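Long-range contacts in putative cobalamin synthesis related protein (Corynebacterium diphtheriae, PDB 2NPN), which probably acts as an S-adenosylmethionine-dependent methyltransferase of adenosylcobalamin biosynthesis, consistent with a deacetylating precorrin-6A synthase: residues 202-207 with 243-248; 149-154 with 211-216; 190-195 with 226-231; 161-166 with 181-186. All blocks are in the same frame, centred on the assembly; numbering follows the deposited sequence. Where two conformers were deposited one is given.

Contact 1: residues 202-207 with 243-248; sequences MWWGAF and DTYLLR. With SAM (S-adenosylmethionine), chain C.
Met202, a selenomethionine, sets its SE obliquely against the Tyr245 ring, 3.7 Å from Tyr245 CD1. This is a Met-aromatic contact. Its CB rests beside Leu247 CD2, and these two side chains point the same way. Next along the strand, Trp203 exchanges two backbone bonds with Leu246, Trp203 N to Leu246 O being 3.0 Å. Its indole lies on the opposite face of the sheet from Met202, where CE3 is 3.7 Å from Leu246 CD2. Trp203 CZ3 also sits over one face of the Arg248 guanidinium, toward its rim, with the two planes 57° apart. Arg248 NE is held by Asn181. Strands 200-206 and 243-249 are antiparallel neighbours in the mixed sheet of the C-terminal domain of a tetrapyrrole methylase, and the end of the pair at Gly205 and Asp243-Thr244 reaches the cofactor. With CG anti to the backbone N (chi1 -180°), the indole of Trp204, on the same face as Met202, lies near Asp243. Trp204 NE1 donates to Asp243 OD2 at 2.8 Å, and the oxygen accepts through its anti lone pair. The oxygen is tilted 21° from the indole plane. Lys231 forms a salt bridge with the same oxygen, so two donors grip it. Gly205 pairs with Thr244 through two backbone bonds, Thr244 N to Gly205 O at 2.9 Å. The Thr244 hydroxyl OG1 donates to N3 of the S-adenosylmethionine adenine at 2.8 Å. At Ala206 the methyl group CB faces Asp243 CB at 4.3 Å. The carbonyl O of Asp243 accepts a bond from the ribose O2' at 2.8 Å.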
# COMPACT_ATOMS: atom_id res chain seq x y z
N MSE A 202 -0.39 -2.09 -22.08
CA MSE A 202 -0.13 -1.72 -20.68
C MSE A 202 -0.78 -0.39 -20.32
O MSE A 202 -0.75 0.59 -21.10
CB MSE A 202 1.39 -1.62 -20.42
CG MSE A 202 1.72 -1.21 -18.99
SE MSE A 202 3.64 -1.32 -18.54
CE MSE A 202 4.36 -0.13 -19.89
N TRP A 203 -1.40 -0.37 -19.13
CA TRP A 203 -1.77 0.83 -18.44
C TRP A 203 -0.90 0.97 -17.19
O TRP A 203 -0.88 0.08 -16.36
CB TRP A 203 -3.21 0.82 -18.03
CG TRP A 203 -4.20 0.80 -19.18
CD1 TRP A 203 -4.82 1.86 -19.76
CD2 TRP A 203 -4.72 -0.37 -19.82
NE1 TRP A 203 -5.69 1.43 -20.75
CE2 TRP A 203 -5.66 0.07 -20.78
CE3 TRP A 203 -4.49 -1.75 -19.67
CZ2 TRP A 203 -6.39 -0.85 -21.57
CZ3 TRP A 203 -5.22 -2.64 -20.45
CH2 TRP A 203 -6.14 -2.18 -21.39
N TRP A 204 -0.16 2.08 -17.10
CA TRP A 204 0.87 2.28 -16.09
C TRP A 204 0.60 3.56 -15.33
O TRP A 204 0.06 4.55 -15.86
CB TRP A 204 2.24 2.28 -16.77
CG TRP A 204 3.41 2.47 -15.93
CD1 TRP A 204 4.19 1.48 -15.38
CD2 TRP A 204 4.04 3.72 -15.57
NE1 TRP A 204 5.24 2.03 -14.69
CE2 TRP A 204 5.17 3.40 -14.78
CE3 TRP A 204 3.75 5.07 -15.82
CZ2 TRP A 204 6.05 4.39 -14.30
CZ3 TRP A 204 4.60 6.03 -15.30
CH2 TRP A 204 5.73 5.69 -14.55
N GLY A 205 0.97 3.57 -14.05
CA GLY A 205 0.93 4.78 -13.30
C GLY A 205 1.89 4.79 -12.14
O GLY A 205 2.11 3.77 -11.49
N ALA A 206 2.40 5.99 -11.85
CA ALA A 206 3.28 6.22 -10.72
C ALA A 206 2.76 7.37 -9.90
O ALA A 206 2.13 8.28 -10.41
CB ALA A 206 4.71 6.48 -11.18
N PHE A 207 3.00 7.29 -8.58
CA PHE A 207 2.58 8.33 -7.65
C PHE A 207 1.08 8.58 -7.80
O PHE A 207 0.60 9.72 -7.72
CB PHE A 207 3.38 9.62 -7.90
CG PHE A 207 4.89 9.42 -7.95
CD1 PHE A 207 5.58 9.01 -6.80
CD2 PHE A 207 5.59 9.66 -9.09
CE1 PHE A 207 6.96 8.85 -6.80
CE2 PHE A 207 7.00 9.49 -9.12
CZ PHE A 207 7.66 9.08 -7.98
N ASP A 243 5.22 2.40 -8.70
CA ASP A 243 4.37 2.25 -9.86
C ASP A 243 3.49 1.01 -9.73
O ASP A 243 3.85 0.03 -9.03
CB ASP A 243 5.13 2.25 -11.21
CG ASP A 243 6.13 1.05 -11.39
OD1 ASP A 243 6.53 0.42 -10.38
OD2 ASP A 243 6.58 0.76 -12.54
N THR A 244 2.38 1.02 -10.47
CA THR A 244 1.51 -0.16 -10.58
C THR A 244 1.09 -0.17 -12.05
O THR A 244 0.92 0.90 -12.67
CB THR A 244 0.25 -0.02 -9.65
OG1 THR A 244 0.64 0.11 -8.27
CG2 THR A 244 -0.68 -1.26 -9.72
N TYR A 245 0.95 -1.35 -12.62
CA TYR A 245 0.54 -1.41 -14.03
C TYR A 245 -0.32 -2.65 -14.27
O TYR A 245 -0.26 -3.61 -13.52
CB TYR A 245 1.73 -1.32 -14.97
CG TYR A 245 2.85 -2.32 -14.77
CD1 TYR A 245 2.93 -3.48 -15.56
CD2 TYR A 245 3.91 -2.09 -13.88
CE1 TYR A 245 3.99 -4.41 -15.41
CE2 TYR A 245 4.94 -2.99 -13.76
CZ TYR A 245 4.99 -4.15 -14.54
OH TYR A 245 6.09 -5.03 -14.43
N LEU A 246 -1.08 -2.59 -15.36
CA LEU A 246 -1.96 -3.69 -15.77
C LEU A 246 -1.53 -4.06 -17.19
O LEU A 246 -1.38 -3.17 -18.02
CB LEU A 246 -3.43 -3.27 -15.74
CG LEU A 246 -4.44 -4.39 -15.96
CD1 LEU A 246 -5.80 -4.02 -15.22
CD2 LEU A 246 -4.64 -4.70 -17.41
N LEU A 247 -1.26 -5.33 -17.42
CA LEU A 247 -0.92 -5.88 -18.76
C LEU A 247 -2.11 -6.70 -19.20
O LEU A 247 -2.69 -7.47 -18.44
CB LEU A 247 0.30 -6.79 -18.66
CG LEU A 247 1.62 -6.14 -18.20
CD1 LEU A 247 2.78 -7.22 -18.16
CD2 LEU A 247 1.98 -4.99 -19.03
N ARG A 248 -2.47 -6.51 -20.44
CA ARG A 248 -3.60 -7.23 -21.05
C ARG A 248 -3.21 -7.64 -22.45
O ARG A 248 -2.75 -6.81 -23.23
CB ARG A 248 -4.85 -6.37 -21.05
CG ARG A 248 -6.10 -7.07 -21.52
CD ARG A 248 -7.36 -6.27 -21.23
NE ARG A 248 -7.63 -6.22 -19.78
CZ ARG A 248 -8.36 -5.29 -19.14
NH1 ARG A 248 -8.98 -4.30 -19.79
NH2 ARG A 248 -8.48 -5.35 -17.83
N SAM C . -1.57 -1.92 0.70
CA SAM C . -1.19 -1.17 -0.53
C SAM C . -2.38 -0.98 -1.46
O SAM C . -2.21 -0.35 -2.54
OXT SAM C . -3.49 -1.42 -1.12
CB SAM C . -0.02 -1.87 -1.25
CG SAM C . 1.29 -1.85 -0.48
SD SAM C . 2.74 -2.55 -1.34
CE SAM C . 3.90 -2.39 0.04
C5' SAM C . 3.50 -1.22 -2.34
C4' SAM C . 3.19 -1.30 -3.84
O4' SAM C . 1.92 -0.77 -4.07
C3' SAM C . 4.11 -0.48 -4.74
O3' SAM C . 5.30 -1.15 -5.05
C2' SAM C . 3.26 -0.22 -5.96
O2' SAM C . 3.16 -1.40 -6.74
C1' SAM C . 1.94 0.02 -5.26
N9 SAM C . 1.70 1.45 -4.93
C8 SAM C . 1.42 1.95 -3.67
N7 SAM C . 1.18 3.26 -3.74
C5 SAM C . 1.26 3.61 -5.05
C6 SAM C . 1.04 4.81 -5.72
N6 SAM C . 0.70 5.95 -5.06
N1 SAM C . 1.18 4.85 -7.10
C2 SAM C . 1.46 3.69 -7.80
N3 SAM C . 1.67 2.50 -7.15
C4 SAM C . 1.55 2.45 -5.80

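Contact 2: residues 149-154 with 211-216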
# COMPACT_ATOMS: atom_id res chain seq x y z
N THR A 149 -6.91 1.84 -12.15
CA THR A 149 -7.99 1.55 -13.10
C THR A 149 -8.93 2.76 -13.15
O THR A 149 -9.44 3.10 -14.23
CB THR A 149 -8.71 0.25 -12.76
OG1 THR A 149 -9.13 0.26 -11.40
CG2 THR A 149 -7.76 -0.92 -12.99
N ALA A 150 -9.17 3.44 -12.04
CA ALA A 150 -10.08 4.58 -12.05
C ALA A 150 -9.48 5.76 -12.84
O ALA A 150 -10.15 6.39 -13.65
CB ALA A 150 -10.48 5.02 -10.62
N GLU A 151 -8.18 6.03 -12.63
CA GLU A 151 -7.55 7.15 -13.31
C GLU A 151 -7.45 6.94 -14.83
O GLU A 151 -7.58 7.90 -15.63
CB GLU A 151 -6.19 7.44 -12.71
CG GLU A 151 -6.26 8.03 -11.29
CD GLU A 151 -6.97 9.38 -11.25
OE1 GLU A 151 -6.56 10.34 -11.95
OE2 GLU A 151 -8.00 9.50 -10.52
N HIS A 152 -7.24 5.69 -15.25
CA HIS A 152 -7.28 5.32 -16.68
C HIS A 152 -8.69 5.08 -17.27
O HIS A 152 -8.82 4.98 -18.51
CB HIS A 152 -6.42 4.10 -16.95
CG HIS A 152 -4.95 4.39 -17.01
ND1 HIS A 152 -4.37 5.05 -18.08
CD2 HIS A 152 -3.93 4.07 -16.16
CE1 HIS A 152 -3.06 5.11 -17.89
NE2 HIS A 152 -2.77 4.51 -16.74
N GLY A 153 -9.70 5.01 -16.39
CA GLY A 153 -11.07 4.80 -16.80
C GLY A 153 -11.30 3.47 -17.47
O GLY A 153 -12.03 3.38 -18.49
N ILE A 154 -10.69 2.43 -16.90
CA ILE A 154 -10.77 1.10 -17.47
C ILE A 154 -11.35 0.10 -16.45
O ILE A 154 -11.43 0.32 -15.23
CB ILE A 154 -9.39 0.56 -17.93
CG1 ILE A 154 -8.40 0.48 -16.78
CG2 ILE A 154 -8.82 1.43 -19.07
CD1 ILE A 154 -7.07 -0.22 -17.15
N GLU A 211 -0.49 14.75 -6.44
CA GLU A 211 -0.24 15.84 -7.38
C GLU A 211 0.93 15.56 -8.34
O GLU A 211 1.10 16.27 -9.32
CB GLU A 211 0.03 17.13 -6.60
CG GLU A 211 -1.19 17.66 -5.86
CD GLU A 211 -0.93 18.96 -5.13
OE1 GLU A 211 0.07 19.06 -4.39
OE2 GLU A 211 -1.75 19.90 -5.28
N GLN A 212 1.74 14.54 -8.05
CA GLN A 212 2.83 14.16 -8.93
C GLN A 212 2.48 12.89 -9.71
O GLN A 212 3.37 12.24 -10.28
CB GLN A 212 4.13 13.93 -8.14
CG GLN A 212 4.62 15.15 -7.36
CD GLN A 212 5.51 14.77 -6.19
OE1 GLN A 212 5.65 13.58 -5.85
NE2 GLN A 212 6.10 15.77 -5.55
N GLN A 213 1.19 12.53 -9.73
CA GLN A 213 0.75 11.40 -10.56
C GLN A 213 1.18 11.49 -12.03
O GLN A 213 1.05 12.53 -12.68
CB GLN A 213 -0.78 11.24 -10.51
CG GLN A 213 -1.36 10.15 -11.40
CD GLN A 213 -2.85 10.06 -11.21
OE1 GLN A 213 -3.30 9.57 -10.19
NE2 GLN A 213 -3.62 10.56 -12.20
N VAL A 214 1.66 10.36 -12.56
CA VAL A 214 2.02 10.21 -13.96
C VAL A 214 1.40 8.95 -14.49
O VAL A 214 1.52 7.88 -13.86
CB VAL A 214 3.56 10.14 -14.15
CG1 VAL A 214 3.89 10.07 -15.60
CG2 VAL A 214 4.24 11.33 -13.49
N LEU A 215 0.70 9.08 -15.63
CA LEU A 215 0.03 7.97 -16.30
C LEU A 215 0.61 7.78 -17.67
O LEU A 215 0.93 8.74 -18.36
CB LEU A 215 -1.47 8.22 -16.45
CG LEU A 215 -2.24 8.53 -15.17
CD1 LEU A 215 -3.73 8.83 -15.56
CD2 LEU A 215 -2.15 7.38 -14.16
N ARG A 216 0.73 6.53 -18.08
CA ARG A 216 1.08 6.17 -19.46
C ARG A 216 0.28 4.94 -19.85
O ARG A 216 -0.01 4.09 -19.02
CB ARG A 216 2.57 5.84 -19.63
CG ARG A 216 3.52 6.99 -19.35
CD ARG A 216 3.34 8.07 -20.40
NE ARG A 216 4.37 9.11 -20.28
CZ ARG A 216 4.27 10.21 -19.54
NH1 ARG A 216 3.16 10.49 -18.89
NH2 ARG A 216 5.29 11.07 -19.52
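The imidazole of His152 carries Leu215 CD1 over one face, and its CE1 lies 3.8 Å from Leu215 CB. The two side chains slide past each other in opposite directions. Arg216 O approaches the ring obliquely, 3.4 Å from His152 CE1. His152 NE2 is hydrogen-bonded to Trp204 O, which fixes the ring's rotation, and the Trp203 ring meets it edge-to-face. The other flat pair is the Gln213 amide and the Glu151 carboxylate. Gln213 NE2 donates to Glu151 OE1 at 3.0 Å, almost straight at 176°. The acceptor lies in the amide plane, but the donor meets OE1 on its anti side, 32° out of the carboxylate plane. The other end of the amide, Gln213 OE1, accepts a bond from Gly209 N. These residues join the C-terminal end of helix 144-152 to the edge strand 214-217 of the mixed sheet. The helix stops in a Schellman motif, with Gly153 at positive phi and Ile154 N bonded back to Thr149 O. Glu151 bends at chi2 (-63°), which turns CD aside, and its CB touches Leu215 CD1 at 4.0 Å. Arg216 NH1 folds back to Leu215 O at 2.9 Å, above the carbonyl plane.

Contact 3: residues 190-195 with 226-231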
# COMPACT_ATOMS: atom_id res chain seq x y z
N THR A 190 11.68 -3.31 -14.52
CA THR A 190 10.83 -2.93 -15.70
C THR A 190 10.34 -4.23 -16.35
O THR A 190 10.59 -4.52 -17.52
CB THR A 190 11.53 -2.01 -16.77
OG1 THR A 190 12.63 -2.72 -17.36
CG2 THR A 190 11.97 -0.64 -16.16
N ALA A 191 9.60 -5.02 -15.57
CA ALA A 191 9.34 -6.41 -15.93
C ALA A 191 8.43 -6.57 -17.16
O ALA A 191 8.45 -7.63 -17.80
CB ALA A 191 8.81 -7.20 -14.68
N TRP A 192 7.67 -5.53 -17.51
CA TRP A 192 6.89 -5.53 -18.74
C TRP A 192 7.76 -5.81 -19.98
O TRP A 192 7.28 -6.38 -20.96
CB TRP A 192 6.12 -4.23 -18.94
CG TRP A 192 6.95 -2.95 -18.98
CD1 TRP A 192 7.54 -2.41 -20.07
CD2 TRP A 192 7.23 -2.07 -17.89
NE1 TRP A 192 8.15 -1.25 -19.73
CE2 TRP A 192 7.96 -1.00 -18.40
CE3 TRP A 192 6.90 -2.08 -16.54
CZ2 TRP A 192 8.40 0.04 -17.60
CZ3 TRP A 192 7.30 -1.03 -15.76
CH2 TRP A 192 8.06 0.01 -16.29
N GLN A 193 8.99 -5.35 -19.95
CA GLN A 193 9.84 -5.52 -21.14
C GLN A 193 10.14 -6.98 -21.40
O GLN A 193 10.37 -7.40 -22.57
CB GLN A 193 11.12 -4.70 -20.94
CG GLN A 193 10.92 -3.17 -20.99
CD GLN A 193 10.57 -2.67 -22.39
OE1 GLN A 193 9.47 -2.89 -22.87
NE2 GLN A 193 11.54 -2.01 -23.07
N ASP A 194 10.15 -7.79 -20.34
CA ASP A 194 10.58 -9.18 -20.39
C ASP A 194 9.48 -10.15 -20.84
O ASP A 194 9.79 -11.27 -21.26
CB ASP A 194 11.10 -9.59 -19.01
CG ASP A 194 12.17 -8.63 -18.46
OD1 ASP A 194 13.08 -8.23 -19.22
OD2 ASP A 194 12.10 -8.29 -17.26
N VAL A 195 8.22 -9.74 -20.75
CA VAL A 195 7.12 -10.67 -21.00
C VAL A 195 6.18 -10.27 -22.14
O VAL A 195 5.29 -11.01 -22.50
CB VAL A 195 6.26 -10.87 -19.74
CG1 VAL A 195 7.14 -11.45 -18.63
CG2 VAL A 195 5.63 -9.57 -19.26
N GLN A 226 10.13 3.57 -23.56
CA GLN A 226 9.87 4.94 -23.11
C GLN A 226 9.46 4.96 -21.63
O GLN A 226 9.90 5.82 -20.85
CB GLN A 226 8.76 5.62 -23.95
CG GLN A 226 9.12 5.87 -25.42
CD GLN A 226 7.92 6.27 -26.30
OE1 GLN A 226 8.11 6.76 -27.42
NE2 GLN A 226 6.70 6.09 -25.81
N VAL A 227 8.60 4.03 -21.21
CA VAL A 227 8.17 4.05 -19.82
C VAL A 227 9.35 3.61 -18.90
O VAL A 227 9.51 4.12 -17.76
CB VAL A 227 6.89 3.20 -19.59
CG1 VAL A 227 6.53 3.18 -18.14
CG2 VAL A 227 5.73 3.81 -20.41
N ALA A 228 10.19 2.71 -19.40
CA ALA A 228 11.39 2.28 -18.65
C ALA A 228 12.27 3.51 -18.41
O ALA A 228 12.73 3.71 -17.28
CB ALA A 228 12.13 1.16 -19.37
N GLU A 229 12.42 4.36 -19.42
CA GLU A 229 13.27 5.56 -19.33
C GLU A 229 12.63 6.53 -18.34
O GLU A 229 13.32 7.09 -17.47
CB GLU A 229 13.44 6.25 -20.70
CG GLU A 229 14.11 5.44 -21.82
CD GLU A 229 13.65 5.89 -23.23
OE1 GLU A 229 13.04 7.00 -23.33
OE2 GLU A 229 13.89 5.16 -24.23
N LEU A 230 11.32 6.72 -18.46
CA LEU A 230 10.56 7.62 -17.61
C LEU A 230 10.71 7.19 -16.15
O LEU A 230 10.92 8.00 -15.25
CB LEU A 230 9.08 7.61 -18.02
CG LEU A 230 8.15 8.46 -17.16
CD1 LEU A 230 8.48 9.97 -17.20
CD2 LEU A 230 6.75 8.19 -17.66
N LYS A 231 10.58 5.89 -15.90
CA LYS A 231 10.59 5.39 -14.51
C LYS A 231 11.96 5.71 -13.86
O LYS A 231 12.02 6.17 -12.71
CB LYS A 231 10.26 3.89 -14.51
CG LYS A 231 10.26 3.22 -13.13
CD LYS A 231 9.82 1.81 -13.19
CE LYS A 231 9.73 1.15 -11.83
NZ LYS A 231 9.07 -0.15 -11.95
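The short helical turn 192-195 and the residues before it pack here on the long helix 220-238, which covers one face of the mixed sheet. Trp192 and Thr190 meet Val227, Ala228 and Lys231 in a buried, mainly apolar contact. Trp192 is the main bridge. Its CG sits between the backbone N and the carbonyl carbon (chi1 58°), and the far edge of the indole comes up to the helix. Trp192 CZ2 is 3.7 Å from Val227 CG1, which approaches obliquely. The backbone N of Ala228 lies at the edge of the ring, near its plane and 3.7 Å from the same Trp192 CZ2. Next to it, Trp192 CH2 reaches Lys231 CD at 4.0 Å. One face of the indole is covered by Thr190 CB, 3.8 Å above the ring plane and offset toward the rim. Trp192 NE1 is hydrogen-bonded to Gly224 O, one turn earlier in the long helix, so the indole is held by a polar bond as well as by packing. Lys231 runs out fully extended (chi3 -177° for CE); its side chain and the indole cross obliquely, and CD is the methylene at the indole edge. Besides its salt bridge to Asp243, Lys231 NZ is bonded to Lys189 O and Asp187 O, just before the 190-195 segment. The methyl CG2 of Thr190 rests on Ala228 CB at 3.7 Å.

Contact 4: residues 161-166 with 181-186. With SAM (S-adenosylmethionine), chain C.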
# COMPACT_ATOMS: atom_id res chain seq x y z
N GLU A 161 -13.41 -12.71 -17.26
CA GLU A 161 -11.95 -12.96 -17.28
C GLU A 161 -11.36 -12.93 -15.87
O GLU A 161 -11.69 -12.04 -15.06
CB GLU A 161 -11.24 -11.86 -18.08
CG GLU A 161 -9.80 -12.15 -18.41
CD GLU A 161 -9.17 -11.13 -19.37
OE1 GLU A 161 -9.53 -9.91 -19.34
OE2 GLU A 161 -8.29 -11.58 -20.15
N ALA A 162 -10.39 -13.81 -15.60
CA ALA A 162 -9.66 -13.78 -14.35
C ALA A 162 -8.74 -12.57 -14.26
O ALA A 162 -8.35 -12.03 -15.29
CB ALA A 162 -8.80 -15.09 -14.19
N ILE A 163 -8.40 -12.19 -13.03
CA ILE A 163 -7.53 -11.10 -12.75
C ILE A 163 -6.37 -11.66 -11.93
O ILE A 163 -6.60 -12.17 -10.85
CB ILE A 163 -8.20 -10.02 -11.91
CG1 ILE A 163 -9.42 -9.48 -12.65
CG2 ILE A 163 -7.21 -8.92 -11.62
CD1 ILE A 163 -10.57 -9.27 -11.76
N HIS A 164 -5.16 -11.58 -12.44
CA HIS A 164 -4.03 -12.12 -11.72
C HIS A 164 -3.21 -10.95 -11.18
O HIS A 164 -2.60 -10.23 -11.97
CB HIS A 164 -3.20 -12.97 -12.65
CG HIS A 164 -2.19 -13.80 -11.95
ND1 HIS A 164 -2.53 -14.95 -11.28
CD2 HIS A 164 -0.87 -13.63 -11.78
CE1 HIS A 164 -1.44 -15.46 -10.73
NE2 HIS A 164 -0.42 -14.67 -11.01
N ILE A 165 -3.12 -10.80 -9.88
CA ILE A 165 -2.34 -9.74 -9.27
C ILE A 165 -1.06 -10.37 -8.74
O ILE A 165 -1.09 -11.39 -8.01
CB ILE A 165 -3.11 -9.07 -8.13
CG1 ILE A 165 -4.51 -8.58 -8.55
CG2 ILE A 165 -2.27 -7.94 -7.48
CD1 ILE A 165 -5.36 -8.05 -7.43
N THR A 166 0.06 -9.77 -9.10
CA THR A 166 1.31 -10.36 -8.73
C THR A 166 2.40 -9.31 -8.59
O THR A 166 2.15 -8.10 -8.65
CB THR A 166 1.67 -11.52 -9.67
OG1 THR A 166 2.69 -12.33 -9.06
CG2 THR A 166 2.12 -10.99 -11.05
N ASN A 181 -4.24 -11.00 -18.43
CA ASN A 181 -4.88 -9.90 -17.68
C ASN A 181 -4.29 -9.91 -16.29
O ASN A 181 -4.77 -10.65 -15.40
CB ASN A 181 -6.35 -10.11 -17.68
CG ASN A 181 -7.08 -8.96 -17.06
OD1 ASN A 181 -6.93 -7.85 -17.56
ND2 ASN A 181 -7.91 -9.20 -16.05
N CYS A 182 -3.23 -9.16 -16.11
CA CYS A 182 -2.58 -9.18 -14.84
C CYS A 182 -2.24 -7.78 -14.39
O CYS A 182 -2.16 -6.84 -15.17
CB CYS A 182 -1.35 -10.06 -14.91
SG CYS A 182 -0.07 -9.50 -16.00
N VAL A 183 -2.16 -7.64 -13.08
CA VAL A 183 -1.76 -6.40 -12.40
C VAL A 183 -0.43 -6.66 -11.70
O VAL A 183 -0.27 -7.69 -11.02
CB VAL A 183 -2.80 -5.98 -11.37
CG1 VAL A 183 -2.30 -4.72 -10.59
CG2 VAL A 183 -4.14 -5.73 -12.05
N VAL A 184 0.54 -5.77 -11.86
CA VAL A 184 1.87 -5.94 -11.32
C VAL A 184 2.20 -4.81 -10.32
O VAL A 184 2.04 -3.63 -10.63
CB VAL A 184 2.93 -5.99 -12.39
CG1 VAL A 184 4.30 -6.28 -11.81
CG2 VAL A 184 2.57 -6.98 -13.50
N MSE A 185 2.55 -5.24 -9.13
CA MSE A 185 2.96 -4.37 -8.04
C MSE A 185 4.38 -4.72 -7.61
O MSE A 185 4.93 -5.76 -7.97
CB MSE A 185 1.98 -4.51 -6.85
CG MSE A 185 0.56 -4.26 -7.28
SE MSE A 185 -0.79 -4.51 -5.87
CE MSE A 185 -0.51 -2.84 -4.97
N LEU A 186 4.98 -3.85 -6.79
CA LEU A 186 6.28 -4.14 -6.20
C LEU A 186 7.36 -4.42 -7.29
O LEU A 186 8.32 -5.14 -7.03
CB LEU A 186 6.18 -5.30 -5.23
CG LEU A 186 5.35 -5.01 -3.99
CD1 LEU A 186 5.13 -6.30 -3.20
CD2 LEU A 186 6.08 -4.00 -3.09
N SAM C . -1.57 -1.92 0.70
CA SAM C . -1.19 -1.17 -0.53
C SAM C . -2.38 -0.98 -1.46
O SAM C . -2.21 -0.35 -2.54
OXT SAM C . -3.49 -1.42 -1.12
CB SAM C . -0.02 -1.87 -1.25
CG SAM C . 1.29 -1.85 -0.48
SD SAM C . 2.74 -2.55 -1.34
CE SAM C . 3.90 -2.39 0.04
C5' SAM C . 3.50 -1.22 -2.34
C4' SAM C . 3.19 -1.30 -3.84
O4' SAM C . 1.92 -0.77 -4.07
C3' SAM C . 4.11 -0.48 -4.74
O3' SAM C . 5.30 -1.15 -5.05
C2' SAM C . 3.26 -0.22 -5.96
O2' SAM C . 3.16 -1.40 -6.74
C1' SAM C . 1.94 0.02 -5.26
N9 SAM C . 1.70 1.45 -4.93
C8 SAM C . 1.42 1.95 -3.67
N7 SAM C . 1.18 3.26 -3.74
C5 SAM C . 1.26 3.61 -5.05
C6 SAM C . 1.04 4.81 -5.72
N6 SAM C . 0.70 5.95 -5.06
N1 SAM C . 1.18 4.85 -7.10
C2 SAM C . 1.46 3.69 -7.80
N3 SAM C . 1.67 2.50 -7.15
C4 SAM C . 1.55 2.45 -5.80
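The carboxylate of Glu161 lies stacked on the side-chain amide of Asn181, their planes only 4° apart. Glu161 CD is 3.4 Å from Asn181 CB, and Glu161 OE1 is 3.5 Å from Asn181 CG. No hydrogen bond joins the two groups. Glu161 OE2 makes a salt bridge with Arg158 instead. CG anti to the backbone N (chi1 -174°) sets the Asn181 amide beside the 161-163 backbone, where ND2 donates in the amide plane to Ala162 O at 3.0 Å, nearly straight at 168°. The same ND2 is bonded to Ile156 O, and OD1 accepts from Arg248 NE. Beyond this start, strands 164-167 and 181-185 run parallel at one edge of the mixed sheet. The backbone bonds start with His164 N to Asn181 O and Val183 N to His164 O. They continue with Thr166 N to Val183 O, at 2.8 Å, and Met185 N to Thr166 O. On one face Ile165 CG1 lies beside Val183 CB, and Ile165 CG2 is 4.1 Å from SE of Met185, a selenomethionine. The strand 181-185 ends at the cofactor. Met185 CE is 3.3 Å from the ribose O4' of S-adenosylmethionine. Leu186 N donates to the ribose O2' at 3.1 Å and weakly to O3'. Each polar atom of the buried Asn181 amide thus has a partner, which should fix its flip, while the salt bridge to Arg158 probably offsets the charge of the carboxylate stacked on it.

Contacts 1 and 3 are buried, contact 4 is partly buried, and contact 2 lies at the surface. Contacts 1, 2 and 4 share the mixed sheet. Contact 1 supplies its antiparallel middle, contact 4 the parallel pair at one edge, and contact 2 a helix end set against the strand at the other edge. Contact 3 adds the helical layer, joined to contact 1 by the Asp243-Lys231 salt bridge and by Trp192 on Tyr245. Backbone bonds dominate contacts 1 and 4, both of which reach S-adenosylmethionine. Contact 2 combines one side-chain hydrogen bond with Leu215 packed on His152, whereas contact 3 has no hydrogen bond between its segments. Contacts 2 and 4 do not touch.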